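Local coordinates for uncharacterized peroxidase-related protein (Silicibacter sp., PDB 2PFX) that is of unknown function but, as an AhpD-like member of the carboxymuconolactone decarboxylase family, is probably a peroxidase-related oxidoreductase, at residues A[180-184]-A[185-189]; A[99-103]-A[104-108]; A[77-80]-A[81-85]; A[36-39]-A[40-43]. All coordinates share one frame; numbering follows the deposited sequence.

Contact 1. Residues A[180-184]-A[185-189]; sequences MMPNA and EYHGQ
The N183 amide stands almost perpendicular to the Y186 ring, the two planes being 89° apart, and its OD1 reaches ring atom CE2 at 3.7 Å. Backbone O of N183 and CB of P182 approach the same ring obliquely. At the imidazole of H187, A184 O lies at the ring edge, near its plane, 3.3 Å from CD2. V91 of helix 87-101 touches the side chains of both Y186 and H187, and H187 also packs on Q105 of a second subunit. H187 NE2 is buried without any partner in the model. N183 ND2 has its main partner outside, the carbonyl of V37, and also donates to a water. The same water donates to E185 OE1 at 2.8 Å, so it bridges two side chains; the bend of E185 at chi2 (101°) turns its carboxylate back to that position. A second water donates to A184 O and receives a weak bond from G188 N. The backbone turn is closed by Y186 N to N183 O, 3.1 Å. Helical phi/psi through A184, E185 and Y186 gives two overlapping beta turns in the tail after helix 155-178: 183-186 and, closed only by a weak H187 N to A184 O bond, 184-187.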
loop_
_atom_site.group_PDB
_atom_site.type_symbol
_atom_site.label_atom_id
_atom_site.label_comp_id
_atom_site.label_asym_id
_atom_site.label_seq_id
_atom_site.Cartn_x
_atom_site.Cartn_y
_atom_site.Cartn_z
HETATM N N MSE A 180 22.979 -9.381 -5.165
HETATM C CA MSE A 180 23.434 -10.675 -5.660
HETATM C C MSE A 180 23.107 -10.832 -7.133
HETATM O O MSE A 180 21.976 -10.621 -7.582
HETATM C CB MSE A 180 22.791 -11.811 -4.865
HETATM C CG MSE A 180 23.420 -13.162 -5.134
HETATM SE SE MSE A 180 22.502 -14.517 -4.153
HETATM C CE MSE A 180 23.201 -14.023 -2.438
HETATM N N MSE A 181 24.123 -11.211 -7.915
HETATM C CA MSE A 181 23.905 -11.249 -9.361
HETATM C C MSE A 181 23.753 -12.650 -9.900
HETATM O O MSE A 181 24.568 -13.535 -9.615
HETATM C CB MSE A 181 25.100 -10.547 -10.020
HETATM C CG MSE A 181 25.015 -9.035 -9.956
HETATM SE SE MSE A 181 23.466 -8.278 -10.806
HETATM C CE MSE A 181 24.077 -8.813 -12.568
ATOM N N PRO A 182 22.722 -12.903 -10.696
ATOM C CA PRO A 182 22.626 -14.250 -11.296
ATOM C C PRO A 182 23.652 -14.518 -12.392
ATOM O O PRO A 182 24.106 -13.661 -13.152
ATOM C CB PRO A 182 21.194 -14.233 -11.827
ATOM C CG PRO A 182 20.977 -12.795 -12.186
ATOM C CD PRO A 182 21.619 -12.007 -11.074
ATOM N N ASN A 183 24.068 -15.792 -12.478
ATOM C CA ASN A 183 25.026 -16.245 -13.463
ATOM C C ASN A 183 24.510 -15.923 -14.850
ATOM O O ASN A 183 23.369 -16.173 -15.214
ATOM C CB ASN A 183 25.284 -17.756 -13.384
ATOM C CG ASN A 183 25.755 -18.227 -12.026
ATOM O OD1 ASN A 183 24.985 -18.095 -11.071
ATOM N ND2 ASN A 183 26.973 -18.761 -11.945
ATOM N N ALA A 184 25.388 -15.365 -15.672
ATOM C CA ALA A 184 24.945 -14.897 -16.985
ATOM C C ALA A 184 24.363 -16.021 -17.825
ATOM O O ALA A 184 23.532 -15.750 -18.691
ATOM C CB ALA A 184 26.114 -14.220 -17.688
ATOM N N GLU A 185 24.772 -17.250 -17.550
ATOM C CA GLU A 185 24.353 -18.377 -18.367
ATOM C C GLU A 185 22.860 -18.620 -18.293
ATOM O O GLU A 185 22.290 -19.143 -19.249
ATOM C CB GLU A 185 25.055 -19.674 -17.939
ATOM C CG GLU A 185 26.550 -19.654 -18.236
ATOM C CD GLU A 185 27.363 -19.353 -16.989
ATOM O OE1 GLU A 185 27.112 -18.294 -16.381
ATOM O OE2 GLU A 185 28.235 -20.163 -16.618
ATOM N N TYR A 186 22.247 -18.278 -17.165
ATOM C CA TYR A 186 20.824 -18.587 -17.028
ATOM C C TYR A 186 19.920 -17.994 -18.092
ATOM O O TYR A 186 18.910 -18.591 -18.491
ATOM C CB TYR A 186 20.351 -18.044 -15.684
ATOM C CG TYR A 186 20.647 -18.885 -14.463
ATOM C CD1 TYR A 186 20.282 -20.212 -14.344
ATOM C CD2 TYR A 186 21.311 -18.317 -13.365
ATOM C CE1 TYR A 186 20.559 -20.957 -13.209
ATOM C CE2 TYR A 186 21.585 -19.056 -12.238
ATOM C CZ TYR A 186 21.215 -20.377 -12.147
ATOM O OH TYR A 186 21.524 -21.071 -10.990
ATOM N N HIS A 187 20.232 -16.782 -18.532
ATOM C CA HIS A 187 19.297 -15.968 -19.282
ATOM C C HIS A 187 18.893 -16.655 -20.577
ATOM O O HIS A 187 17.730 -16.596 -20.964
ATOM C CB HIS A 187 19.902 -14.593 -19.607
ATOM C CG HIS A 187 20.143 -13.765 -18.394
ATOM N ND1 HIS A 187 19.127 -13.144 -17.705
ATOM C CD2 HIS A 187 21.290 -13.453 -17.734
ATOM C CE1 HIS A 187 19.636 -12.476 -16.689
ATOM N NE2 HIS A 187 20.943 -12.646 -16.670
ATOM N N GLY A 188 19.853 -17.287 -21.238
ATOM C CA GLY A 188 19.607 -17.843 -22.542
ATOM C C GLY A 188 19.176 -19.290 -22.580
ATOM O O GLY A 188 18.982 -19.844 -23.667
ATOM N N GLN A 189 19.043 -19.898 -21.415
ATOM C CA GLN A 189 18.760 -21.312 -21.264
ATOM C C GLN A 189 17.288 -21.638 -21.429
ATOM O O GLN A 189 16.437 -20.906 -20.940
ATOM C CB GLN A 189 19.215 -21.785 -19.877
ATOM C CG GLN A 189 20.723 -21.865 -19.738
ATOM C CD GLN A 189 21.187 -22.375 -18.395
ATOM O OE1 GLN A 189 20.507 -22.316 -17.370
ATOM N NE2 GLN A 189 22.414 -22.898 -18.379
HETATM O O HOH W 1 28.446 -18.821 -13.977
HETATM O O HOH W 2 22.709 -16.328 -21.101
#

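Contact 2. Residues A[99-103]-A[104-108]; sequences QLSGD and PQLGE
The D103 carboxylate swings over the backbone of Q105 and L106 because chi1 (-170°) sets CG opposite its own backbone N, while chi2 near zero presents OD1 to their amides. This is an N-cap: D103 sits immediately before helix 104-112, and its side chain accepts from the first turn. The evidence is two weak bonds, Q105 N to OD1 of D103 at 3.2 Å and L106 N to the same OD1 at 3.4 Å. The first, from an amide two residues on, closes an Asx turn. The main-chain carbonyl faces the same turn, accepting weakly from L106 N and also from G107 N at 3.4 Å. L106 N therefore divides its hydrogen between side-chain and main-chain oxygens of one residue. All four are weak by geometry, so the cap rests on several marginal bonds and no single firm one. The D103 and L106 side chains cross at about a right angle, with OD2 of D103 3.8 Å from CB of L106, so the carboxylate lies against aliphatic carbon as well as amides. Next to the cap, P104 opens the helix, where its lack of an N-H costs no helical bond; its ring packs on R98. G102, with phi of 62°, turns the chain out of helix 87-101, and the whole is a tight helix-to-helix corner near the surface. S101 belongs to the preceding helix, its OG bonded back to V97 O. Across the corner, the L106 methyl CD2 rests 3.8 Å from both CB and OG of S101.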
loop_
_atom_site.group_PDB
_atom_site.type_symbol
_atom_site.label_atom_id
_atom_site.label_comp_id
_atom_site.label_asym_id
_atom_site.label_seq_id
_atom_site.Cartn_x
_atom_site.Cartn_y
_atom_site.Cartn_z
ATOM N N GLN A 99 13.028 -25.055 -17.775
ATOM C CA GLN A 99 13.650 -26.365 -17.888
ATOM C C GLN A 99 12.687 -27.495 -17.539
ATOM O O GLN A 99 12.451 -28.426 -18.303
ATOM C CB GLN A 99 14.870 -26.455 -16.965
ATOM C CG GLN A 99 15.581 -27.796 -17.049
ATOM C CD GLN A 99 16.665 -27.938 -16.001
ATOM O OE1 GLN A 99 16.781 -27.133 -15.079
ATOM N NE2 GLN A 99 17.481 -28.981 -16.144
ATOM N N LEU A 100 12.131 -27.466 -16.339
ATOM C CA LEU A 100 11.378 -28.589 -15.812
ATOM C C LEU A 100 10.029 -28.760 -16.490
ATOM O O LEU A 100 9.480 -29.864 -16.458
ATOM C CB LEU A 100 11.171 -28.417 -14.302
ATOM C CG LEU A 100 12.413 -28.513 -13.429
ATOM C CD1 LEU A 100 12.064 -28.259 -11.967
ATOM C CD2 LEU A 100 13.070 -29.882 -13.582
ATOM N N SER A 101 9.508 -27.694 -17.089
ATOM C CA SER A 101 8.198 -27.806 -17.734
ATOM C C SER A 101 8.320 -28.002 -19.242
ATOM O O SER A 101 7.373 -28.424 -19.913
ATOM C CB SER A 101 7.363 -26.561 -17.417
ATOM O OG SER A 101 7.953 -25.374 -17.908
ATOM N N GLY A 102 9.500 -27.679 -19.751
ATOM C CA GLY A 102 9.810 -27.648 -21.164
ATOM C C GLY A 102 8.991 -26.643 -21.934
ATOM O O GLY A 102 8.710 -26.831 -23.117
ATOM N N ASP A 103 8.605 -25.557 -21.301
ATOM C CA ASP A 103 7.635 -24.557 -21.678
ATOM C C ASP A 103 8.149 -23.171 -21.278
ATOM O O ASP A 103 7.868 -22.682 -20.192
ATOM C CB ASP A 103 6.257 -24.776 -21.060
ATOM C CG ASP A 103 5.171 -23.880 -21.647
ATOM O OD1 ASP A 103 5.445 -22.973 -22.457
ATOM O OD2 ASP A 103 3.978 -24.057 -21.291
ATOM N N PRO A 104 8.939 -22.567 -22.149
ATOM C CA PRO A 104 9.465 -21.226 -21.880
ATOM C C PRO A 104 8.368 -20.231 -21.547
ATOM O O PRO A 104 8.632 -19.383 -20.677
ATOM C CB PRO A 104 10.168 -20.881 -23.190
ATOM C CG PRO A 104 10.659 -22.213 -23.673
ATOM C CD PRO A 104 9.458 -23.108 -23.424
ATOM N N GLN A 105 7.205 -20.346 -22.203
ATOM C CA GLN A 105 6.127 -19.394 -21.959
ATOM C C GLN A 105 5.600 -19.466 -20.534
ATOM O O GLN A 105 5.194 -18.456 -19.959
ATOM C CB GLN A 105 4.957 -19.606 -22.937
ATOM C CG GLN A 105 4.034 -18.400 -22.969
ATOM C CD GLN A 105 2.608 -18.724 -23.343
ATOM O OE1 GLN A 105 2.178 -19.874 -23.318
ATOM N NE2 GLN A 105 1.856 -17.689 -23.698
ATOM N N LEU A 106 5.595 -20.660 -19.954
ATOM C CA LEU A 106 5.150 -20.765 -18.567
ATOM C C LEU A 106 6.109 -20.009 -17.647
ATOM O O LEU A 106 5.664 -19.295 -16.745
ATOM C CB LEU A 106 5.069 -22.216 -18.104
ATOM C CG LEU A 106 4.662 -22.451 -16.647
ATOM C CD1 LEU A 106 3.229 -21.989 -16.455
ATOM C CD2 LEU A 106 4.864 -23.906 -16.255
ATOM N N GLY A 107 7.414 -20.164 -17.888
ATOM C CA GLY A 107 8.351 -19.389 -17.062
ATOM C C GLY A 107 8.123 -17.900 -17.147
ATOM O O GLY A 107 8.220 -17.214 -16.127
ATOM N N GLU A 108 7.794 -17.431 -18.357
ATOM C CA GLU A 108 7.641 -15.984 -18.514
ATOM C C GLU A 108 6.403 -15.495 -17.813
ATOM O O GLU A 108 6.367 -14.446 -17.169
ATOM C CB GLU A 108 7.626 -15.640 -20.007
ATOM C CG GLU A 108 8.929 -16.008 -20.692
ATOM C CD GLU A 108 10.054 -15.122 -20.197
ATOM O OE1 GLU A 108 10.006 -13.930 -20.586
ATOM O OE2 GLU A 108 10.953 -15.571 -19.455
#

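Contact 3. Residues A[77-80]-A[81-85]; sequences AVVV and SSINK
The carbonyl oxygen of A77 is gripped twice by S81: its hydroxyl OG donates at 2.6 Å and its amide N at 2.9 Å, from opposite faces of the carbonyl plane. With chi1 at -54°, OG lies beside the S81 backbone N and can bend back one turn to reach that oxygen. The setting is the last part of helix 70-84, which leads into a Schellman motif: K85 leaves helical phi/psi with a positive phi of 52°, and its N makes a weak bond to S82 O. Regular helical bonds carry the intervening turn, among them S82 N to V78 O at 2.8 Å and I83 N to V79 O at 3.1 Å. On the face turned to helix 121-136, V79 CG1 and I83 CD1 meet as apolar tips 4.2 Å apart. S81 touches C89, and V78 touches H93, on helix 87-101; these two are consistent with the last cysteine and the histidine of the CXXCXXXH signature of AhpD-like proteins. S82 OG is bonded to V111 O and to K85 NZ of a second subunit, while N84 ND2 is held by N169 and N172 of helix 155-178. N84 runs alongside V80, pointing the same way, and its ND2 sits 3.7 Å from V80 CG1.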
loop_
_atom_site.group_PDB
_atom_site.type_symbol
_atom_site.label_atom_id
_atom_site.label_comp_id
_atom_site.label_asym_id
_atom_site.label_seq_id
_atom_site.Cartn_x
_atom_site.Cartn_y
_atom_site.Cartn_z
ATOM N N ALA A 77 8.510 -20.704 -6.223
ATOM C CA ALA A 77 9.674 -19.827 -6.087
ATOM C C ALA A 77 9.588 -18.582 -6.953
ATOM O O ALA A 77 9.886 -17.463 -6.536
ATOM C CB ALA A 77 10.924 -20.618 -6.445
ATOM N N VAL A 78 9.205 -18.799 -8.201
ATOM C CA VAL A 78 9.115 -17.692 -9.160
ATOM C C VAL A 78 8.000 -16.727 -8.845
ATOM O O VAL A 78 8.121 -15.518 -9.011
ATOM C CB VAL A 78 8.929 -18.231 -10.592
ATOM C CG1 VAL A 78 8.733 -17.086 -11.584
ATOM C CG2 VAL A 78 10.135 -19.061 -10.968
ATOM N N VAL A 79 6.859 -17.238 -8.396
ATOM C CA VAL A 79 5.765 -16.328 -8.039
ATOM C C VAL A 79 6.168 -15.479 -6.846
ATOM O O VAL A 79 5.987 -14.247 -6.823
ATOM C CB VAL A 79 4.490 -17.142 -7.788
ATOM C CG1 VAL A 79 3.436 -16.320 -7.067
ATOM C CG2 VAL A 79 3.978 -17.681 -9.116
ATOM N N VAL A 80 6.746 -16.069 -5.817
ATOM C CA VAL A 80 7.283 -15.289 -4.689
ATOM C C VAL A 80 8.265 -14.250 -5.207
ATOM O O VAL A 80 8.141 -13.069 -4.880
ATOM C CB VAL A 80 7.931 -16.186 -3.621
ATOM C CG1 VAL A 80 8.509 -15.353 -2.483
ATOM C CG2 VAL A 80 6.906 -17.174 -3.070
ATOM N N SER A 81 9.238 -14.658 -6.021
ATOM C CA SER A 81 10.246 -13.746 -6.535
ATOM C C SER A 81 9.702 -12.607 -7.365
ATOM O O SER A 81 10.240 -11.518 -7.419
ATOM C CB SER A 81 11.205 -14.516 -7.450
ATOM O OG SER A 81 11.741 -15.623 -6.769
ATOM N N SER A 82 8.618 -12.907 -8.095
ATOM C CA SER A 82 8.008 -11.878 -8.919
ATOM C C SER A 82 7.408 -10.799 -8.029
ATOM O O SER A 82 7.533 -9.596 -8.272
ATOM C CB SER A 82 6.939 -12.504 -9.826
ATOM O OG SER A 82 6.321 -11.525 -10.641
ATOM N N ILE A 83 6.723 -11.222 -6.964
ATOM C CA ILE A 83 6.104 -10.273 -6.082
ATOM C C ILE A 83 7.157 -9.426 -5.359
ATOM O O ILE A 83 6.941 -8.227 -5.181
ATOM C CB ILE A 83 5.191 -10.953 -5.045
ATOM C CG1 ILE A 83 3.985 -11.642 -5.690
ATOM C CG2 ILE A 83 4.764 -9.964 -3.974
ATOM C CD1 ILE A 83 3.383 -12.730 -4.839
ATOM N N ASN A 84 8.266 -10.051 -4.990
ATOM C CA ASN A 84 9.346 -9.304 -4.354
ATOM C C ASN A 84 10.320 -8.654 -5.330
ATOM O O ASN A 84 11.227 -7.924 -4.880
ATOM C CB ASN A 84 10.164 -10.214 -3.437
ATOM C CG ASN A 84 9.353 -10.652 -2.232
ATOM O OD1 ASN A 84 8.527 -9.904 -1.715
ATOM N ND2 ASN A 84 9.609 -11.860 -1.803
ATOM N N LYS A 85 10.135 -8.864 -6.614
ATOM C CA LYS A 85 10.967 -8.278 -7.668
ATOM C C LYS A 85 12.450 -8.532 -7.441
ATOM O O LYS A 85 13.329 -7.667 -7.540
ATOM C CB LYS A 85 10.651 -6.786 -7.816
ATOM C CG LYS A 85 9.186 -6.486 -8.042
ATOM C CD LYS A 85 8.809 -5.372 -8.989
ATOM C CE LYS A 85 8.105 -5.823 -10.256
ATOM N NZ LYS A 85 6.664 -5.453 -10.362
#

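Contact 4. Residues A[36-39]-A[40-43]; sequences MVPN and VLKA
P38 keeps an extended psi of 134° and N39 turns helical, which makes P38 the N-cap of helix 39-44: its O accepts from L41 N at 2.9 Å and weakly from K42 N at 3.4 Å. The L41 amide sits well above the P38 carbonyl plane rather than on a lone pair, and A43 N to N39 O at 2.9 Å continues the helix. The P38 ring and L41 lie side by side, with CD of P38 4.0 Å from CD1 of L41; L41 then fits among F27, C30 and L51. K42 reaches back across the cap, its extended chain crossing V37 at about a right angle, so that CE packs 3.8 Å from both CB and CG1 of V37. Its CD passes 3.4 Å from OD1 of N39. The N39 amide is engaged on its other end, ND2 donating to E7 and to the M181 carbonyl. Proline offers no side-chain acceptor for the cap, and the chemistry implies another solution: the first amides of this helix are satisfied from far along the chain, N39 N by N183 OD1 and V40 N by Y88 OH.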
loop_
_atom_site.group_PDB
_atom_site.type_symbol
_atom_site.label_atom_id
_atom_site.label_comp_id
_atom_site.label_asym_id
_atom_site.label_seq_id
_atom_site.Cartn_x
_atom_site.Cartn_y
_atom_site.Cartn_z
HETATM N N MSE A 36 27.460 -24.971 -14.214
HETATM C CA MSE A 36 27.922 -23.726 -13.638
HETATM C C MSE A 36 28.045 -23.893 -12.127
HETATM O O MSE A 36 27.546 -24.886 -11.599
HETATM C CB MSE A 36 26.918 -22.590 -13.914
HETATM C CG MSE A 36 25.592 -22.801 -13.184
HETATM SE SE MSE A 36 24.236 -21.463 -13.406
HETATM C CE MSE A 36 24.064 -21.686 -15.281
ATOM N N VAL A 37 28.661 -22.896 -11.497
ATOM C CA VAL A 37 28.538 -22.747 -10.047
ATOM C C VAL A 37 27.627 -21.566 -9.734
ATOM O O VAL A 37 28.031 -20.405 -9.949
ATOM C CB VAL A 37 29.910 -22.561 -9.376
ATOM C CG1 VAL A 37 29.749 -22.449 -7.868
ATOM C CG2 VAL A 37 30.796 -23.749 -9.717
ATOM N N PRO A 38 26.412 -21.853 -9.282
ATOM C CA PRO A 38 25.478 -20.772 -8.978
ATOM C C PRO A 38 26.074 -19.770 -7.997
ATOM O O PRO A 38 26.660 -20.095 -6.969
ATOM C CB PRO A 38 24.271 -21.491 -8.368
ATOM C CG PRO A 38 24.313 -22.821 -9.057
ATOM C CD PRO A 38 25.789 -23.170 -9.088
ATOM N N ASN A 39 25.887 -18.501 -8.349
ATOM C CA ASN A 39 26.493 -17.439 -7.547
ATOM C C ASN A 39 25.996 -17.345 -6.131
ATOM O O ASN A 39 26.715 -16.887 -5.246
ATOM C CB ASN A 39 26.259 -16.084 -8.259
ATOM C CG ASN A 39 27.295 -15.829 -9.346
ATOM O OD1 ASN A 39 28.328 -16.500 -9.416
ATOM N ND2 ASN A 39 27.052 -14.843 -10.206
ATOM N N VAL A 40 24.759 -17.767 -5.829
ATOM C CA VAL A 40 24.349 -17.808 -4.437
ATOM C C VAL A 40 25.264 -18.699 -3.612
ATOM O O VAL A 40 25.555 -18.439 -2.449
ATOM C CB VAL A 40 22.886 -18.281 -4.311
ATOM C CG1 VAL A 40 22.724 -19.704 -4.806
ATOM C CG2 VAL A 40 22.422 -18.155 -2.866
ATOM N N LEU A 41 25.743 -19.787 -4.233
ATOM C CA LEU A 41 26.638 -20.649 -3.473
ATOM C C LEU A 41 27.992 -19.979 -3.244
ATOM O O LEU A 41 28.545 -20.112 -2.157
ATOM C CB LEU A 41 26.825 -21.989 -4.172
ATOM C CG LEU A 41 25.551 -22.802 -4.370
ATOM C CD1 LEU A 41 25.892 -24.043 -5.180
ATOM C CD2 LEU A 41 24.899 -23.106 -3.029
ATOM N N LYS A 42 28.487 -19.272 -4.246
ATOM C CA LYS A 42 29.749 -18.537 -4.042
ATOM C C LYS A 42 29.580 -17.502 -2.952
ATOM O O LYS A 42 30.532 -17.176 -2.233
ATOM C CB LYS A 42 30.213 -17.905 -5.348
ATOM C CG LYS A 42 30.374 -18.888 -6.500
ATOM C CD LYS A 42 30.818 -18.206 -7.791
ATOM C CE LYS A 42 31.484 -19.213 -8.720
ATOM N NZ LYS A 42 31.452 -18.733 -10.127
ATOM N N ALA A 43 28.363 -16.993 -2.808
ATOM C CA ALA A 43 28.101 -15.966 -1.811
ATOM C C ALA A 43 28.256 -16.516 -0.400
ATOM O O ALA A 43 28.805 -15.837 0.469
ATOM C CB ALA A 43 26.716 -15.339 -2.027
#

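How the contacts relate
Contacts 1 and 4 form one joined region, with centres 11 Å apart. Two probable hydrogen bonds link them, N183 ND2 to V37 O at 2.8 Å and M181 O to N39 ND2 at 2.9 Å, and Y186 CZ packs 3.4 Å from the selenium of M36. Contact 2 lies about 16 Å, centre to centre, from both contact 1 and contact 3 and touches neither within the chain, though all three reach the second subunit. Contacts 3 and 4 are on opposite sides of the chain's centre, their own centres about 20 Å apart. Contact 3 adjoins C89 and H93, the probable redox region.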